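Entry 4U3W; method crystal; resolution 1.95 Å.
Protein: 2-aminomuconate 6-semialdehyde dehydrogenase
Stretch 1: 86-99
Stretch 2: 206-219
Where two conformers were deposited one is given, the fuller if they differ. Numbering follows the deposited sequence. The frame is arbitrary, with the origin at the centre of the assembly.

Stretch 1 (86-99) AWLHKIADGIEARF
Stretch 2 (206-219) TLLAEVMHDVGLPP

Ile-91 (chi1 m, chi2 t) occupies the apolar centre where helices 86-96 and 206-214 of one chain cross at 123° between their N-to-C directions, axes 9.3 Å apart at closest approach: its CD1 lies 3.7 Å from Met-212 SD and its CG2 4.2 Å from Leu-208 CD1. One turn on, Ile-95 (m, t) brings CD1 to 3.9 Å from Leu-208 CD1. The backbones come nearest where Gly-94 CA and Val-211 CA are 5.7 Å apart; Val-211 (t) points toward the first helix, and an ideal CB on Gly-94 would sit 2.6 Å from Val-211 CG1, a clash. The register continues through Ile-91 and Met-212 (CA-CA 6.6 Å) and Lys-90 and Val-215 (CA-CA 6.8 Å). Beyond Val-215, Gly-216 (phi 80°, psi 29°) closes the second helix in a Schellman motif, with Leu-217 N bonded to Met-212 O at 3.1 Å. The extended chain that follows sets Leu-217 CD1 over one face of Trp-87 (chi1 -85°, chi2 117°), 3.7 Å from Trp-87 CD2, a CH-pi contact. Val-215 O meets the ring edge, 3.3 Å from Trp-87 CZ3. At the polar end, Arg-98 (m, t, p, chi4 -177°) forms a salt bridge with Glu-210 (m, t): both NH1 (3.0 Å) and NH2 (2.9 Å) of Arg-98 donate to Glu-210 OE1. A water accepts from Arg-98 NH1 and donates to Asp-214 OD2.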

# COMPACT_ATOMS: atom_id res chain seq x y z
N ALA A 86 -13.26 -18.08 -8.68
CA ALA A 86 -13.54 -19.45 -9.05
C ALA A 86 -14.03 -19.58 -10.50
O ALA A 86 -13.69 -20.56 -11.16
CB ALA A 86 -14.56 -20.06 -8.09
N TRP A 87 -14.85 -18.65 -10.98
CA TRP A 87 -15.28 -18.67 -12.38
C TRP A 87 -14.05 -18.55 -13.29
O TRP A 87 -13.91 -19.26 -14.27
CB TRP A 87 -16.27 -17.53 -12.66
CG TRP A 87 -17.73 -17.87 -12.33
CD1 TRP A 87 -18.52 -17.26 -11.38
CD2 TRP A 87 -18.55 -18.89 -12.94
NE1 TRP A 87 -19.78 -17.84 -11.36
CE2 TRP A 87 -19.82 -18.84 -12.31
CE3 TRP A 87 -18.32 -19.86 -13.94
CZ2 TRP A 87 -20.87 -19.70 -12.66
CZ3 TRP A 87 -19.37 -20.71 -14.31
CH2 TRP A 87 -20.63 -20.63 -13.66
N LEU A 88 -13.16 -17.63 -12.96
CA LEU A 88 -11.99 -17.40 -13.82
C LEU A 88 -11.05 -18.63 -13.90
O LEU A 88 -10.55 -18.98 -15.01
CB LEU A 88 -11.25 -16.14 -13.33
CG LEU A 88 -11.68 -14.86 -14.10
CD1 LEU A 88 -13.12 -14.45 -13.84
CD2 LEU A 88 -10.74 -13.69 -13.83
N HIS A 89 -10.89 -19.34 -12.77
CA HIS A 89 -10.13 -20.56 -12.83
C HIS A 89 -10.86 -21.65 -13.61
O HIS A 89 -10.22 -22.44 -14.29
CB HIS A 89 -9.80 -21.06 -11.41
CG HIS A 89 -8.59 -20.40 -10.82
ND1 HIS A 89 -7.31 -20.64 -11.27
CD2 HIS A 89 -8.48 -19.50 -9.81
CE1 HIS A 89 -6.46 -19.91 -10.56
NE2 HIS A 89 -7.14 -19.22 -9.67
N LYS A 90 -12.18 -21.71 -13.52
CA LYS A 90 -12.93 -22.68 -14.35
C LYS A 90 -12.72 -22.41 -15.83
O LYS A 90 -12.62 -23.34 -16.64
CB LYS A 90 -14.43 -22.62 -14.06
CG LYS A 90 -14.89 -23.47 -12.85
CD LYS A 90 -16.41 -23.36 -12.67
CE LYS A 90 -16.81 -23.19 -11.19
NZ LYS A 90 -16.85 -24.43 -10.36
N ILE A 91 -12.72 -21.13 -16.18
CA ILE A 91 -12.52 -20.74 -17.59
C ILE A 91 -11.12 -21.14 -18.02
O ILE A 91 -10.92 -21.75 -19.05
CB ILE A 91 -12.76 -19.21 -17.78
CG1 ILE A 91 -14.24 -18.88 -17.56
CG2 ILE A 91 -12.34 -18.77 -19.20
CD1 ILE A 91 -14.53 -17.39 -17.24
N ALA A 92 -10.14 -20.82 -17.17
CA ALA A 92 -8.76 -21.22 -17.45
C ALA A 92 -8.64 -22.72 -17.67
O ALA A 92 -8.03 -23.17 -18.65
CB ALA A 92 -7.85 -20.75 -16.31
N ASP A 93 -9.28 -23.51 -16.80
CA ASP A 93 -9.28 -24.97 -16.96
C ASP A 93 -9.90 -25.41 -18.28
O ASP A 93 -9.44 -26.38 -18.91
CB ASP A 93 -10.04 -25.63 -15.79
CG ASP A 93 -9.30 -25.53 -14.46
OD1 ASP A 93 -8.11 -25.15 -14.46
OD2 ASP A 93 -9.91 -25.78 -13.40
N GLY A 94 -10.99 -24.75 -18.69
CA GLY A 94 -11.69 -25.10 -19.92
C GLY A 94 -10.87 -24.86 -21.18
O GLY A 94 -11.00 -25.60 -22.17
N ILE A 95 -10.05 -23.82 -21.16
CA ILE A 95 -9.15 -23.53 -22.28
C ILE A 95 -8.05 -24.62 -22.32
O ILE A 95 -7.76 -25.21 -23.36
CB ILE A 95 -8.50 -22.14 -22.14
CG1 ILE A 95 -9.56 -21.01 -22.13
CG2 ILE A 95 -7.57 -21.87 -23.31
CD1 ILE A 95 -8.95 -19.63 -21.68
N GLU A 96 -7.44 -24.86 -21.16
CA GLU A 96 -6.42 -25.91 -20.98
C GLU A 96 -6.92 -27.25 -21.52
O GLU A 96 -6.19 -27.97 -22.18
CB GLU A 96 -6.07 -26.04 -19.48
CG GLU A 96 -4.58 -25.98 -19.11
CD GLU A 96 -4.37 -25.54 -17.65
OE1 GLU A 96 -5.23 -25.85 -16.79
OE2 GLU A 96 -3.35 -24.86 -17.35
N ALA A 97 -8.17 -27.60 -21.21
CA ALA A 97 -8.80 -28.85 -21.68
C ALA A 97 -8.93 -28.91 -23.21
O ALA A 97 -9.10 -29.98 -23.81
CB ALA A 97 -10.19 -29.03 -21.00
N ARG A 98 -8.88 -27.75 -23.86
CA ARG A 98 -8.92 -27.71 -25.30
C ARG A 98 -7.68 -27.04 -25.88
O ARG A 98 -7.76 -26.37 -26.90
CB ARG A 98 -10.20 -26.99 -25.78
CG ARG A 98 -11.50 -27.70 -25.31
CD ARG A 98 -12.75 -26.97 -25.77
NE ARG A 98 -12.93 -27.04 -27.22
CZ ARG A 98 -13.94 -26.42 -27.83
NH1 ARG A 98 -14.76 -25.73 -27.08
NH2 ARG A 98 -14.09 -26.45 -29.14
N PHE A 99 -6.53 -27.24 -25.22
CA PHE A 99 -5.33 -26.45 -25.53
C PHE A 99 -4.93 -26.59 -26.99
O PHE A 99 -4.70 -25.57 -27.67
CB PHE A 99 -4.17 -26.86 -24.58
CG PHE A 99 -2.92 -26.01 -24.73
CD1 PHE A 99 -1.96 -26.32 -25.68
CD2 PHE A 99 -2.66 -24.97 -23.84
CE1 PHE A 99 -0.76 -25.56 -25.78
CE2 PHE A 99 -1.46 -24.21 -23.95
CZ PHE A 99 -0.54 -24.49 -24.92
N THR A 206 -13.90 -17.11 -30.67
CA THR A 206 -15.10 -17.92 -30.76
C THR A 206 -14.95 -19.19 -29.89
O THR A 206 -15.91 -19.59 -29.20
CB THR A 206 -15.44 -18.32 -32.23
OG1 THR A 206 -15.48 -17.13 -33.05
CG2 THR A 206 -16.87 -18.99 -32.30
N LEU A 207 -13.75 -19.80 -29.88
CA LEU A 207 -13.53 -20.96 -29.01
C LEU A 207 -13.65 -20.55 -27.58
O LEU A 207 -14.16 -21.31 -26.71
CB LEU A 207 -12.12 -21.57 -29.28
CG LEU A 207 -11.99 -22.27 -30.63
CD1 LEU A 207 -10.60 -22.90 -30.75
CD2 LEU A 207 -13.06 -23.34 -30.70
N LEU A 208 -13.18 -19.33 -27.28
CA LEU A 208 -13.32 -18.84 -25.89
C LEU A 208 -14.83 -18.74 -25.49
O LEU A 208 -15.24 -19.12 -24.36
CB LEU A 208 -12.62 -17.49 -25.70
CG LEU A 208 -12.67 -16.90 -24.27
CD1 LEU A 208 -11.98 -17.86 -23.28
CD2 LEU A 208 -11.99 -15.52 -24.17
N ALA A 209 -15.66 -18.24 -26.40
CA ALA A 209 -17.10 -18.24 -26.15
C ALA A 209 -17.64 -19.65 -25.87
O ALA A 209 -18.47 -19.80 -25.00
CB ALA A 209 -17.87 -17.61 -27.40
N GLU A 210 -17.18 -20.67 -26.63
CA GLU A 210 -17.61 -22.05 -26.37
C GLU A 210 -17.23 -22.51 -24.97
O GLU A 210 -17.99 -23.22 -24.28
CB GLU A 210 -16.97 -23.02 -27.40
CG GLU A 210 -17.44 -22.74 -28.81
CD GLU A 210 -16.89 -23.70 -29.85
OE1 GLU A 210 -16.37 -24.77 -29.46
OE2 GLU A 210 -17.00 -23.39 -31.06
N VAL A 211 -16.04 -22.10 -24.53
CA VAL A 211 -15.61 -22.44 -23.16
C VAL A 211 -16.52 -21.75 -22.13
O VAL A 211 -16.97 -22.40 -21.16
CB VAL A 211 -14.10 -22.09 -22.92
CG1 VAL A 211 -13.77 -22.22 -21.41
CG2 VAL A 211 -13.23 -23.05 -23.73
N MET A 212 -16.78 -20.44 -22.32
CA MET A 212 -17.73 -19.70 -21.47
C MET A 212 -19.06 -20.44 -21.34
O MET A 212 -19.64 -20.55 -20.25
CB MET A 212 -18.04 -18.27 -22.04
CG MET A 212 -16.79 -17.35 -22.20
SD MET A 212 -16.01 -17.06 -20.57
CE MET A 212 -14.70 -15.92 -21.02
N HIS A 213 -19.56 -20.88 -22.49
CA HIS A 213 -20.81 -21.64 -22.58
C HIS A 213 -20.71 -22.99 -21.85
O HIS A 213 -21.60 -23.34 -21.08
CB HIS A 213 -21.16 -21.87 -24.06
CG HIS A 213 -22.56 -22.35 -24.26
ND1 HIS A 213 -23.65 -21.60 -23.87
CD2 HIS A 213 -23.05 -23.49 -24.79
CE1 HIS A 213 -24.76 -22.26 -24.15
NE2 HIS A 213 -24.43 -23.41 -24.72
N ASP A 214 -19.61 -23.73 -22.08
CA ASP A 214 -19.49 -25.05 -21.50
C ASP A 214 -19.33 -25.01 -19.98
O ASP A 214 -19.85 -25.88 -19.27
CB ASP A 214 -18.34 -25.83 -22.16
CG ASP A 214 -18.70 -26.37 -23.54
OD1 ASP A 214 -19.92 -26.39 -23.90
OD2 ASP A 214 -17.77 -26.76 -24.29
N VAL A 215 -18.68 -23.99 -19.43
CA VAL A 215 -18.56 -23.94 -17.99
C VAL A 215 -19.85 -23.34 -17.37
O VAL A 215 -20.02 -23.34 -16.15
CB VAL A 215 -17.32 -23.13 -17.52
CG1 VAL A 215 -16.05 -23.69 -18.21
CG2 VAL A 215 -17.46 -21.67 -17.84
N GLY A 216 -20.74 -22.83 -18.20
CA GLY A 216 -22.03 -22.35 -17.71
C GLY A 216 -21.99 -20.98 -17.07
O GLY A 216 -22.78 -20.69 -16.18
N LEU A 217 -21.08 -20.13 -17.52
CA LEU A 217 -21.13 -18.74 -17.10
C LEU A 217 -22.56 -18.16 -17.36
O LEU A 217 -23.13 -18.42 -18.41
CB LEU A 217 -20.07 -17.94 -17.86
CG LEU A 217 -19.73 -16.58 -17.26
CD1 LEU A 217 -18.91 -16.80 -15.96
CD2 LEU A 217 -18.94 -15.83 -18.32
N PRO A 218 -23.14 -17.40 -16.41
CA PRO A 218 -24.55 -16.94 -16.60
C PRO A 218 -24.79 -16.16 -17.91
O PRO A 218 -23.91 -15.45 -18.41
CB PRO A 218 -24.78 -16.04 -15.40
CG PRO A 218 -23.87 -16.62 -14.31
CD PRO A 218 -22.62 -17.04 -15.06
N PRO A 219 -25.98 -16.33 -18.50
CA PRO A 219 -26.24 -15.71 -19.82
C PRO A 219 -26.15 -14.17 -19.73
O PRO A 219 -26.61 -13.56 -18.75
CB PRO A 219 -27.68 -16.19 -20.18
CG PRO A 219 -28.31 -16.60 -18.80
CD PRO A 219 -27.10 -17.14 -17.99
O HOH W 1 -15.41 -25.74 -24.18